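ATP phosphoribosyltransferase (Thermotoga maritima, PDB 1O63) probably catalyses the first step of histidine biosynthesis, the condensation of ATP with 5-phosphoribose 1-diphosphate to phosphoribosyl-ATP and diphosphate. Local coordinates at residues Val179-Arg182 / Glu187-Ser190; Tyr53-Val58 / Lys72-Ile77; Leu5-Gly10 / Thr18-Thr23. All coordinates share one frame; numbering follows the deposited sequence. Where two conformers were deposited one is given.

Contact 1: residues Val179-Arg182 / Glu187-Ser190; sequences VSYR and EVVS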
ATOM      1  N   VAL A 179       8.379  -7.130 -25.285  1.00 28.80           N
ATOM      2  CA  VAL A 179       8.051  -6.549 -26.581  1.00 31.31           C
ATOM      3  C   VAL A 179       9.035  -5.456 -26.968  1.00 31.65           C
ATOM      4  O   VAL A 179       9.455  -5.354 -28.132  1.00 31.31           O
ATOM      5  CB  VAL A 179       6.627  -5.958 -26.590  1.00 33.54           C
ATOM      6  CG1 VAL A 179       6.371  -5.187 -27.868  1.00 33.29           C
ATOM      7  CG2 VAL A 179       5.592  -7.053 -26.406  1.00 35.45           C
ATOM      8  N   SER A 180       9.463  -4.647 -25.995  1.00 31.14           N
ATOM      9  CA  SER A 180      10.415  -3.576 -26.205  1.00 32.64           C
ATOM     10  C   SER A 180      11.763  -4.128 -26.681  1.00 34.90           C
ATOM     11  O   SER A 180      12.469  -3.519 -27.481  1.00 31.69           O
ATOM     12  CB  SER A 180      10.671  -2.785 -24.907  1.00 28.94           C
ATOM     13  OG  SER A 180       9.517  -2.060 -24.553  1.00 28.88           O
ATOM     14  N   TYR A 181      12.051  -5.342 -26.217  1.00 37.48           N
ATOM     15  CA  TYR A 181      13.239  -6.067 -26.629  1.00 42.49           C
ATOM     16  C   TYR A 181      13.140  -6.490 -28.084  1.00 44.43           C
ATOM     17  O   TYR A 181      14.143  -6.713 -28.779  1.00 46.16           O
ATOM     18  CB  TYR A 181      13.466  -7.248 -25.675  1.00 42.90           C
ATOM     19  CG  TYR A 181      14.860  -7.274 -25.074  1.00 44.25           C
ATOM     20  CD1 TYR A 181      15.961  -6.963 -25.863  1.00 45.84           C
ATOM     21  CD2 TYR A 181      15.088  -7.634 -23.755  1.00 43.76           C
ATOM     22  CE1 TYR A 181      17.240  -6.986 -25.353  1.00 46.67           C
ATOM     23  CE2 TYR A 181      16.376  -7.673 -23.235  1.00 45.05           C
ATOM     24  CZ  TYR A 181      17.443  -7.360 -24.039  1.00 47.00           C
ATOM     25  OH  TYR A 181      18.743  -7.409 -23.564  1.00 47.74           O
ATOM     26  N   ARG A 182      11.918  -6.576 -28.590  1.00 46.53           N
ATOM     27  CA  ARG A 182      11.658  -6.874 -30.009  1.00 48.06           C
ATOM     28  C   ARG A 182      11.688  -5.551 -30.781  1.00 48.60           C
ATOM     29  O   ARG A 182      12.690  -5.243 -31.443  1.00 50.55           O
ATOM     30  CB  ARG A 182      10.344  -7.606 -30.146  1.00 50.74           C
ATOM     31  CG  ARG A 182       9.609  -7.669 -31.445  1.00 54.47           C
ATOM     32  CD  ARG A 182       8.509  -8.727 -31.460  1.00 55.22           C
ATOM     33  NE  ARG A 182       7.302  -8.334 -30.768  1.00 56.90           N
ATOM     34  CZ  ARG A 182       6.280  -7.678 -31.301  1.00 57.34           C
ATOM     35  NH1 ARG A 182       5.209  -7.354 -30.574  1.00 56.90           N
ATOM     36  NH2 ARG A 182       6.298  -7.333 -32.578  1.00 58.64           N
ATOM     37  N   GLU A 187      18.374  -0.164 -29.518  1.00 27.43           N
ATOM     38  CA  GLU A 187      18.379   0.944 -28.546  1.00 28.65           C
ATOM     39  C   GLU A 187      18.387   0.404 -27.113  1.00 27.75           C
ATOM     40  O   GLU A 187      19.146   0.857 -26.263  1.00 29.13           O
ATOM     41  CB  GLU A 187      17.181   1.862 -28.795  1.00 28.87           C
ATOM     42  CG  GLU A 187      17.060   2.997 -27.804  1.00 28.49           C
ATOM     43  CD  GLU A 187      15.969   3.993 -28.097  1.00 32.02           C
ATOM     44  OE1 GLU A 187      16.054   5.131 -27.542  1.00 34.60           O
ATOM     45  OE2 GLU A 187      15.013   3.680 -28.848  1.00 30.62           O
ATOM     46  N   VAL A 188      17.598  -0.622 -26.832  1.00 28.97           N
ATOM     47  CA  VAL A 188      17.563  -1.227 -25.490  1.00 28.15           C
ATOM     48  C   VAL A 188      18.901  -1.846 -25.120  1.00 28.45           C
ATOM     49  O   VAL A 188      19.493  -1.590 -24.068  1.00 26.99           O
ATOM     50  CB  VAL A 188      16.456  -2.296 -25.434  1.00 28.59           C
ATOM     51  CG1 VAL A 188      16.613  -3.201 -24.216  1.00 30.36           C
ATOM     52  CG2 VAL A 188      15.089  -1.605 -25.431  1.00 24.48           C
ATOM     53  N   VAL A 189      19.385  -2.728 -26.006  1.00 28.44           N
ATOM     54  CA  VAL A 189      20.644  -3.424 -25.773  1.00 28.22           C
ATOM     55  C   VAL A 189      21.753  -2.452 -25.443  1.00 28.65           C
ATOM     56  O   VAL A 189      22.541  -2.671 -24.522  1.00 28.32           O
ATOM     57  CB  VAL A 189      21.018  -4.311 -26.969  1.00 30.59           C
ATOM     58  CG1 VAL A 189      22.481  -4.755 -26.909  1.00 28.93           C
ATOM     59  CG2 VAL A 189      20.107  -5.529 -27.031  1.00 27.68           C
ATOM     60  N   SER A 190      21.845  -1.366 -26.221  1.00 30.58           N
ATOM     61  CA  SER A 190      22.876  -0.359 -26.045  1.00 32.06           C
ATOM     62  C   SER A 190      22.743   0.384 -24.729  1.00 31.72           C
ATOM     63  O   SER A 190      23.724   0.661 -24.017  1.00 30.16           O
ATOM     64  CB  SER A 190      22.824   0.651 -27.205  0.50 34.03           C
ATOM     65  OG  SER A 190      23.766   1.680 -26.963  0.50 35.39           O
TER
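Tyr181 and the valine pair Val188 and Val189 meet across the short turn between two consecutive helices, the short 178-183 and the long C-terminal 185-204. The backbones come nearest at Tyr181 and Val188, whose CA atoms lie 6.6 Å apart. Val188 turns its CB toward the short helix and lays CG1 over one face of the tyrosine ring, 4.2 Å from the centroid and 16° off the normal, a CH-pi contact displaced toward the ring's rim. Val189 comes from the side: its CG2 sits at the edge of the ring, 3.6 Å from Tyr181 CE1. Tyr181 CE1 is thus met by one methyl from above the ring and by a second from near its plane. The tyrosine's unusual chi1 of -127° lets the ring reach the next helix although its CB does not point there. The second branch of Val188 is also used, CG2 lying 3.8 Å from Ser180 O. Ser180 OG itself bonds Asp60 OD1, tying the helix to the loop before strand 61-65. Leu3, in a loop, adds to the packing against Val188. The meeting is nearly all apolar: methyls on an aromatic face and edge, with one methyl beside a carbonyl oxygen, so shape and dispersion, rather than polar pairing, probably set how these two turns rest on each other.

Contact 2: residues Tyr53-Val58 / Lys72-Ile77; sequences YLVHGV and KETSLI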
ATOM      1  N   TYR A  53       3.352  -1.445 -15.109  1.00 22.70           N
ATOM      2  CA  TYR A  53       3.640  -0.550 -16.224  1.00 22.77           C
ATOM      3  C   TYR A  53       4.328  -1.278 -17.368  1.00 24.10           C
ATOM      4  O   TYR A  53       4.098  -0.956 -18.555  1.00 23.58           O
ATOM      5  CB  TYR A  53       4.534   0.643 -15.769  1.00 21.98           C
ATOM      6  CG  TYR A  53       3.650   1.766 -15.226  1.00 23.19           C
ATOM      7  CD1 TYR A  53       2.890   1.588 -14.073  1.00 23.28           C
ATOM      8  CD2 TYR A  53       3.542   2.957 -15.905  1.00 24.76           C
ATOM      9  CE1 TYR A  53       2.070   2.599 -13.604  1.00 22.92           C
ATOM     10  CE2 TYR A  53       2.730   3.966 -15.463  1.00 25.07           C
ATOM     11  CZ  TYR A  53       1.984   3.777 -14.310  1.00 25.46           C
ATOM     12  OH  TYR A  53       1.173   4.815 -13.904  1.00 23.75           O
ATOM     13  N   LEU A  54       5.235  -2.201 -17.051  1.00 23.51           N
ATOM     14  CA  LEU A  54       5.934  -2.959 -18.075  1.00 24.25           C
ATOM     15  C   LEU A  54       5.047  -4.001 -18.753  1.00 26.48           C
ATOM     16  O   LEU A  54       4.979  -4.092 -19.989  1.00 24.73           O
ATOM     17  CB  LEU A  54       7.143  -3.684 -17.447  1.00 21.93           C
ATOM     18  CG  LEU A  54       8.255  -2.707 -16.988  1.00 26.66           C
ATOM     19  CD1 LEU A  54       9.121  -3.350 -15.906  1.00 23.79           C
ATOM     20  CD2 LEU A  54       9.102  -2.350 -18.200  1.00 27.06           C
ATOM     21  N   VAL A  55       4.325  -4.786 -17.937  1.00 26.11           N
ATOM     22  CA  VAL A  55       3.479  -5.847 -18.507  1.00 27.46           C
ATOM     23  C   VAL A  55       2.454  -5.281 -19.462  1.00 27.69           C
ATOM     24  O   VAL A  55       2.159  -5.865 -20.522  1.00 26.62           O
ATOM     25  CB  VAL A  55       2.806  -6.679 -17.412  1.00 30.55           C
ATOM     26  CG1 VAL A  55       1.859  -7.715 -18.016  1.00 34.47           C
ATOM     27  CG2 VAL A  55       3.841  -7.385 -16.536  1.00 30.62           C
ATOM     28  N   HIS A  56       1.876  -4.127 -19.138  1.00 26.93           N
ATOM     29  CA  HIS A  56       0.904  -3.471 -20.006  1.00 28.05           C
ATOM     30  C   HIS A  56       1.555  -2.820 -21.213  1.00 27.99           C
ATOM     31  O   HIS A  56       0.845  -2.307 -22.085  1.00 30.16           O
ATOM     32  CB  HIS A  56       0.088  -2.435 -19.200  1.00 26.08           C
ATOM     33  CG  HIS A  56      -1.023  -3.086 -18.424  1.00 28.98           C
ATOM     34  ND1 HIS A  56      -0.794  -3.783 -17.253  1.00 30.45           N
ATOM     35  CD2 HIS A  56      -2.351  -3.163 -18.666  1.00 27.95           C
ATOM     36  CE1 HIS A  56      -1.952  -4.266 -16.792  1.00 27.71           C
ATOM     37  NE2 HIS A  56      -2.893  -3.911 -17.631  1.00 31.43           N
ATOM     38  N   GLY A  57       2.872  -2.743 -21.278  1.00 27.54           N
ATOM     39  CA  GLY A  57       3.575  -2.182 -22.410  1.00 28.49           C
ATOM     40  C   GLY A  57       3.713  -0.686 -22.458  1.00 27.49           C
ATOM     41  O   GLY A  57       4.069  -0.149 -23.541  1.00 27.26           O
ATOM     42  N   VAL A  58       3.523   0.046 -21.355  1.00 24.14           N
ATOM     43  CA  VAL A  58       3.669   1.510 -21.436  1.00 24.01           C
ATOM     44  C   VAL A  58       5.085   1.957 -21.121  1.00 23.49           C
ATOM     45  O   VAL A  58       5.486   3.115 -21.377  1.00 24.81           O
ATOM     46  CB  VAL A  58       2.635   2.233 -20.564  1.00 30.32           C
ATOM     47  CG1 VAL A  58       1.205   1.881 -21.045  1.00 30.84           C
ATOM     48  CG2 VAL A  58       2.782   1.859 -19.105  1.00 33.14           C
ATOM     49  N   LYS A  72       4.953 -10.958  -6.658  1.00 32.76           N
ATOM     50  CA  LYS A  72       4.100 -10.851  -7.851  1.00 37.22           C
ATOM     51  C   LYS A  72       4.869 -11.397  -9.039  1.00 36.93           C
ATOM     52  O   LYS A  72       5.775 -10.718  -9.547  1.00 37.23           O
ATOM     53  CB  LYS A  72       3.795  -9.357  -8.015  1.00 44.55           C
ATOM     54  CG  LYS A  72       3.227  -8.880  -9.322  1.00 51.31           C
ATOM     55  CD  LYS A  72       2.955  -7.373  -9.265  1.00 56.16           C
ATOM     56  CE  LYS A  72       2.264  -6.884 -10.530  1.00 57.90           C
ATOM     57  NZ  LYS A  72       1.860  -5.455 -10.390  1.00 60.45           N
ATOM     58  N   GLU A  73       4.573 -12.614  -9.467  1.00 36.42           N
ATOM     59  CA  GLU A  73       5.335 -13.190 -10.584  1.00 38.35           C
ATOM     60  C   GLU A  73       4.995 -12.585 -11.927  1.00 36.67           C
ATOM     61  O   GLU A  73       3.843 -12.346 -12.275  1.00 35.33           O
ATOM     62  CB  GLU A  73       5.141 -14.714 -10.598  1.00 43.78           C
ATOM     63  CG  GLU A  73       6.433 -15.456 -10.914  1.00 51.95           C
ATOM     64  CD  GLU A  73       7.472 -15.319  -9.816  1.00 57.72           C
ATOM     65  OE1 GLU A  73       8.588 -15.878  -9.972  1.00 59.09           O
ATOM     66  OE2 GLU A  73       7.183 -14.673  -8.781  1.00 58.01           O
ATOM     67  N   THR A  74       6.022 -12.261 -12.714  1.00 38.10           N
ATOM     68  CA  THR A  74       5.847 -11.705 -14.047  1.00 38.99           C
ATOM     69  C   THR A  74       6.673 -12.517 -15.056  1.00 39.16           C
ATOM     70  O   THR A  74       7.536 -13.306 -14.669  1.00 37.32           O
ATOM     71  CB  THR A  74       6.363 -10.251 -14.138  1.00 42.24           C
ATOM     72  OG1 THR A  74       7.778 -10.266 -13.942  1.00 42.91           O
ATOM     73  CG2 THR A  74       5.736  -9.345 -13.086  1.00 41.98           C
ATOM     74  N   SER A  75       6.504 -12.193 -16.331  1.00 38.23           N
ATOM     75  CA  SER A  75       7.305 -12.833 -17.370  1.00 40.67           C
ATOM     76  C   SER A  75       8.463 -11.942 -17.810  1.00 38.57           C
ATOM     77  O   SER A  75       9.223 -12.311 -18.718  1.00 40.42           O
ATOM     78  CB  SER A  75       6.416 -13.148 -18.593  1.00 44.09           C
ATOM     79  OG  SER A  75       5.692 -11.956 -18.925  1.00 47.00           O
ATOM     80  N   LEU A  76       8.652 -10.801 -17.184  1.00 35.54           N
ATOM     81  CA  LEU A  76       9.683  -9.854 -17.541  1.00 33.81           C
ATOM     82  C   LEU A  76      11.097 -10.411 -17.514  1.00 32.05           C
ATOM     83  O   LEU A  76      11.514 -11.232 -16.694  1.00 31.69           O
ATOM     84  CB  LEU A  76       9.581  -8.596 -16.654  1.00 32.32           C
ATOM     85  CG  LEU A  76       8.166  -8.036 -16.491  1.00 30.43           C
ATOM     86  CD1 LEU A  76       8.098  -7.089 -15.300  1.00 26.16           C
ATOM     87  CD2 LEU A  76       7.747  -7.334 -17.792  1.00 30.01           C
ATOM     88  N   ILE A  77      11.918  -9.852 -18.403  1.00 30.58           N
ATOM     89  CA  ILE A  77      13.311 -10.222 -18.569  1.00 28.77           C
ATOM     90  C   ILE A  77      14.241  -9.431 -17.670  1.00 28.45           C
ATOM     91  O   ILE A  77      14.159  -8.202 -17.616  1.00 26.50           O
ATOM     92  CB  ILE A  77      13.696  -9.917 -20.051  1.00 32.25           C
ATOM     93  CG1 ILE A  77      12.913 -10.888 -20.967  1.00 31.24           C
ATOM     94  CG2 ILE A  77      15.175 -10.005 -20.317  1.00 28.15           C
ATOM     95  CD1 ILE A  77      12.866 -10.333 -22.394  1.00 34.81           C
TER
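Leu54 and Val55, in the last turn of helix 50-55, pack against Leu76 in the loop that leads from helix 66-71 to strand 81-94; a Schellman motif finishes the helix beyond them. Tyr53 serves the motif through its carbonyl, since Val58 N bonds Tyr53 O at 3.0 Å, while its side chain packs on Leu142 of the second subunit. Leu54 points its CB at the loop and carries the closest contact, CB to Leu76 CD2 at 3.7 Å. Leu54 CD1 lies 3.9 Å from Leu76 CD1, so both methyls of Leu76 are used on one leucine. Leu76 CG lies beside the backbone N and opposite the carbonyl carbon (chi1 -46°), a setting that carries both methyls to the helix. Val55 crosses Leu76 at about a right angle, with CG2 4.1 Å from Leu76 CD2. An alanine in place of Leu76 would lack both methyls, which would probably open a gap beside Leu54 and Val55 and leave the loop poorly seated on the helix. His56 turns back, its ND1 bonded to Thr52 O. Gly57 leaves the helix with positive phi (82°) and gives the second bond of the motif, Gly57 N to Leu54 O at 2.8 Å. Val58 then packs on Ala140 of the second subunit. Leu76 also touches Val175, which meets Leu54 too, and Pro178, bringing strand 161-176 and helix 178-183 into the same cluster. Within the loop, the Thr74 hydroxyl reaches forward along its own chain: Leu76 N makes a weak hydrogen bond, 3.4 Å, to Thr74 OG1.

Contact 3: residues Leu5-Gly10 / Thr18-Thr23; sequences LAIPKG and TYLKKT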
ATOM      1  N   LEU A   5      11.168   4.582 -18.900  1.00 21.44           N
ATOM      2  CA  LEU A   5      11.593   3.813 -17.719  1.00 23.12           C
ATOM      3  C   LEU A   5      10.566   3.914 -16.588  1.00 23.22           C
ATOM      4  O   LEU A   5       9.995   4.998 -16.369  1.00 22.29           O
ATOM      5  CB  LEU A   5      12.953   4.321 -17.236  1.00 23.12           C
ATOM      6  CG  LEU A   5      14.205   3.684 -17.830  1.00 29.85           C
ATOM      7  CD1 LEU A   5      14.186   3.655 -19.338  1.00 30.50           C
ATOM      8  CD2 LEU A   5      15.462   4.400 -17.329  1.00 33.24           C
ATOM      9  N   ALA A   6      10.327   2.784 -15.900  1.00 20.87           N
ATOM     10  CA  ALA A   6       9.398   2.794 -14.752  1.00 19.00           C
ATOM     11  C   ALA A   6      10.296   2.726 -13.494  1.00 19.67           C
ATOM     12  O   ALA A   6      10.964   1.723 -13.305  1.00 17.35           O
ATOM     13  CB  ALA A   6       8.494   1.566 -14.808  1.00 16.74           C
ATOM     14  N   ILE A   7      10.372   3.805 -12.762  1.00 19.87           N
ATOM     15  CA  ILE A   7      11.255   3.980 -11.620  1.00 22.57           C
ATOM     16  C   ILE A   7      10.481   3.888 -10.298  1.00 22.10           C
ATOM     17  O   ILE A   7       9.404   4.480 -10.140  1.00 24.91           O
ATOM     18  CB  ILE A   7      11.961   5.340 -11.701  1.00 22.25           C
ATOM     19  CG1 ILE A   7      12.523   5.658 -13.086  1.00 23.90           C
ATOM     20  CG2 ILE A   7      13.033   5.477 -10.626  1.00 18.88           C
ATOM     21  CD1 ILE A   7      13.374   4.613 -13.751  1.00 26.52           C
ATOM     22  N   PRO A   8      10.952   3.060  -9.406  1.00 22.23           N
ATOM     23  CA  PRO A   8      10.326   2.806  -8.116  1.00 23.33           C
ATOM     24  C   PRO A   8      10.542   3.915  -7.107  1.00 25.16           C
ATOM     25  O   PRO A   8      11.688   4.227  -6.746  1.00 25.81           O
ATOM     26  CB  PRO A   8      11.043   1.528  -7.645  1.00 23.62           C
ATOM     27  CG  PRO A   8      12.437   1.712  -8.196  1.00 24.28           C
ATOM     28  CD  PRO A   8      12.239   2.304  -9.571  1.00 22.39           C
ATOM     29  N   LYS A   9       9.467   4.549  -6.630  1.00 24.17           N
ATOM     30  CA  LYS A   9       9.601   5.608  -5.632  1.00 25.84           C
ATOM     31  C   LYS A   9       9.962   4.940  -4.299  1.00 25.48           C
ATOM     32  O   LYS A   9       9.722   3.746  -4.123  1.00 26.03           O
ATOM     33  CB  LYS A   9       8.299   6.414  -5.461  1.00 30.01           C
ATOM     34  CG  LYS A   9       7.824   7.142  -6.709  1.00 33.02           C
ATOM     35  CD  LYS A   9       7.386   8.566  -6.404  1.00 39.44           C
ATOM     36  CE  LYS A   9       5.889   8.698  -6.309  1.00 44.69           C
ATOM     37  NZ  LYS A   9       5.219   8.918  -7.619  1.00 45.55           N
ATOM     38  N   GLY A  10      10.517   5.697  -3.369  1.00 26.77           N
ATOM     39  CA  GLY A  10      10.815   5.149  -2.056  1.00 27.26           C
ATOM     40  C   GLY A  10      12.284   4.772  -1.915  1.00 26.82           C
ATOM     41  O   GLY A  10      13.203   5.471  -2.322  1.00 25.73           O
ATOM     42  N   THR A  18      20.416   7.791  -9.382  1.00 23.66           N
ATOM     43  CA  THR A  18      21.878   8.028  -9.479  1.00 26.44           C
ATOM     44  C   THR A  18      22.503   7.212 -10.576  1.00 26.41           C
ATOM     45  O   THR A  18      23.369   7.720 -11.341  1.00 27.17           O
ATOM     46  CB  THR A  18      22.529   7.782  -8.107  1.00 28.06           C
ATOM     47  OG1 THR A  18      22.136   8.901  -7.274  1.00 25.49           O
ATOM     48  CG2 THR A  18      24.036   7.724  -8.163  1.00 27.76           C
ATOM     49  N   TYR A  19      22.052   5.970 -10.808  1.00 27.81           N
ATOM     50  CA  TYR A  19      22.595   5.183 -11.919  1.00 27.03           C
ATOM     51  C   TYR A  19      22.352   5.911 -13.253  1.00 27.82           C
ATOM     52  O   TYR A  19      23.261   6.002 -14.087  1.00 25.36           O
ATOM     53  CB  TYR A  19      22.041   3.786 -12.052  1.00 27.45           C
ATOM     54  CG  TYR A  19      22.162   2.831 -10.898  1.00 28.74           C
ATOM     55  CD1 TYR A  19      23.319   2.699 -10.155  1.00 30.14           C
ATOM     56  CD2 TYR A  19      21.076   2.015 -10.560  1.00 29.71           C
ATOM     57  CE1 TYR A  19      23.401   1.820  -9.084  1.00 31.25           C
ATOM     58  CE2 TYR A  19      21.163   1.129  -9.505  1.00 30.22           C
ATOM     59  CZ  TYR A  19      22.313   1.026  -8.775  1.00 30.72           C
ATOM     60  OH  TYR A  19      22.356   0.128  -7.726  1.00 31.47           O
ATOM     61  N   LEU A  20      21.116   6.327 -13.483  1.00 25.98           N
ATOM     62  CA  LEU A  20      20.787   7.009 -14.740  1.00 28.09           C
ATOM     63  C   LEU A  20      21.599   8.291 -14.885  1.00 29.67           C
ATOM     64  O   LEU A  20      21.987   8.662 -15.997  1.00 31.72           O
ATOM     65  CB  LEU A  20      19.292   7.382 -14.730  1.00 28.94           C
ATOM     66  CG  LEU A  20      18.310   6.222 -14.539  1.00 30.48           C
ATOM     67  CD1 LEU A  20      16.881   6.733 -14.742  1.00 29.65           C
ATOM     68  CD2 LEU A  20      18.620   5.100 -15.526  1.00 30.13           C
ATOM     69  N   LYS A  21      21.736   9.027 -13.786  1.00 31.31           N
ATOM     70  CA  LYS A  21      22.555  10.245 -13.781  1.00 33.39           C
ATOM     71  C   LYS A  21      23.962   9.925 -14.255  1.00 33.53           C
ATOM     72  O   LYS A  21      24.437  10.530 -15.225  1.00 33.67           O
ATOM     73  CB  LYS A  21      22.550  10.891 -12.391  1.00 35.34           C
ATOM     74  CG  LYS A  21      23.290  12.224 -12.327  1.00 40.79           C
ATOM     75  CD  LYS A  21      23.600  12.638 -10.890  1.00 43.15           C
ATOM     76  CE  LYS A  21      24.383  13.951 -10.871  1.00 46.87           C
ATOM     77  NZ  LYS A  21      24.865  14.298  -9.504  1.00 50.09           N
ATOM     78  N   LYS A  22      24.560   8.815 -13.793  1.00 33.61           N
ATOM     79  CA  LYS A  22      25.903   8.467 -14.256  1.00 35.30           C
ATOM     80  C   LYS A  22      25.967   7.864 -15.643  1.00 35.14           C
ATOM     81  O   LYS A  22      27.077   7.786 -16.205  1.00 33.67           O
ATOM     82  CB  LYS A  22      26.631   7.549 -13.273  1.00 33.17           C
ATOM     83  CG  LYS A  22      26.627   8.130 -11.841  1.00 32.48           C
ATOM     84  CD  LYS A  22      27.306   7.135 -10.925  1.00 36.06           C
ATOM     85  CE  LYS A  22      27.561   7.678  -9.537  1.00 41.50           C
ATOM     86  NZ  LYS A  22      28.091   6.574  -8.660  1.00 43.56           N
ATOM     87  N   THR A  23      24.864   7.402 -16.231  1.00 34.60           N
ATOM     88  CA  THR A  23      24.885   6.917 -17.593  1.00 36.27           C
ATOM     89  C   THR A  23      24.829   8.067 -18.601  1.00 37.69           C
ATOM     90  O   THR A  23      25.164   7.869 -19.771  1.00 39.78           O
ATOM     91  CB  THR A  23      23.764   5.920 -17.941  1.00 39.22           C
ATOM     92  OG1 THR A  23      22.529   6.636 -18.066  1.00 38.97           O
ATOM     93  CG2 THR A  23      23.649   4.849 -16.869  1.00 34.36           C
TER
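Leu5 and Leu20 reach for each other tip to tip, joining the first strand of the chain, 4-8, an inner strand of the sheet, to the helix 13-23 that follows it. This is the opening beta-alpha unit of an alpha/beta domain, its helix laid against the sheet by side chains of the strand. The tight part is small and wholly apolar. Leu5 CD2 touches Leu20 CD2 at 3.7 Å and Leu20 CD1 at 3.8 Å, one methyl resting against the forked end of the other leucine. Leu20 presents that fork because its CG stands opposite the carbonyl carbon (chi1 -57°), beside the backbone N. Ile7, two residues along the strand and on the same side, adds a slacker contact, CD1 to Leu20 CD1 at 4.2 Å. The side of the helix carrying Lys21 and Lys22 is the solvent side, where Lys22 NZ forms a salt bridge with Asp202 OD1. Thr23 turns its hydroxyl back, OG1 donating to Leu20 O at 2.9 Å from 25° out of the carbonyl plane. The layers continue beyond the pair: strand 4-8 is bonded between strands 40-45 and 61-65, Cys42 also touches Leu20, and Tyr19 and Thr23 pack the helix against the C-terminal helix 185-204.

From the N terminus, contact 3 closes first, bringing helix 13-23 back onto strand 4-8 across the connection between them. Contact 2 follows, its loop taking in strand 61-65 and helix 66-71. Contact 1 comes last, across the short turn between helices 178-183 and 185-204. The three are in series, none nesting or crossing. Contact 2 is the one that touches both others: Ile77 CD1 packs on Tyr181 CD2 of contact 1 at 3.8 Å, and Tyr53 CB lies 4.2 Å from Ala6 CB of contact 3. Contacts 1 and 3 do not touch, their nearest atoms about 8 Å apart, yet helix 185-204, whose early part lies in contact 1, also packs on helix 13-23.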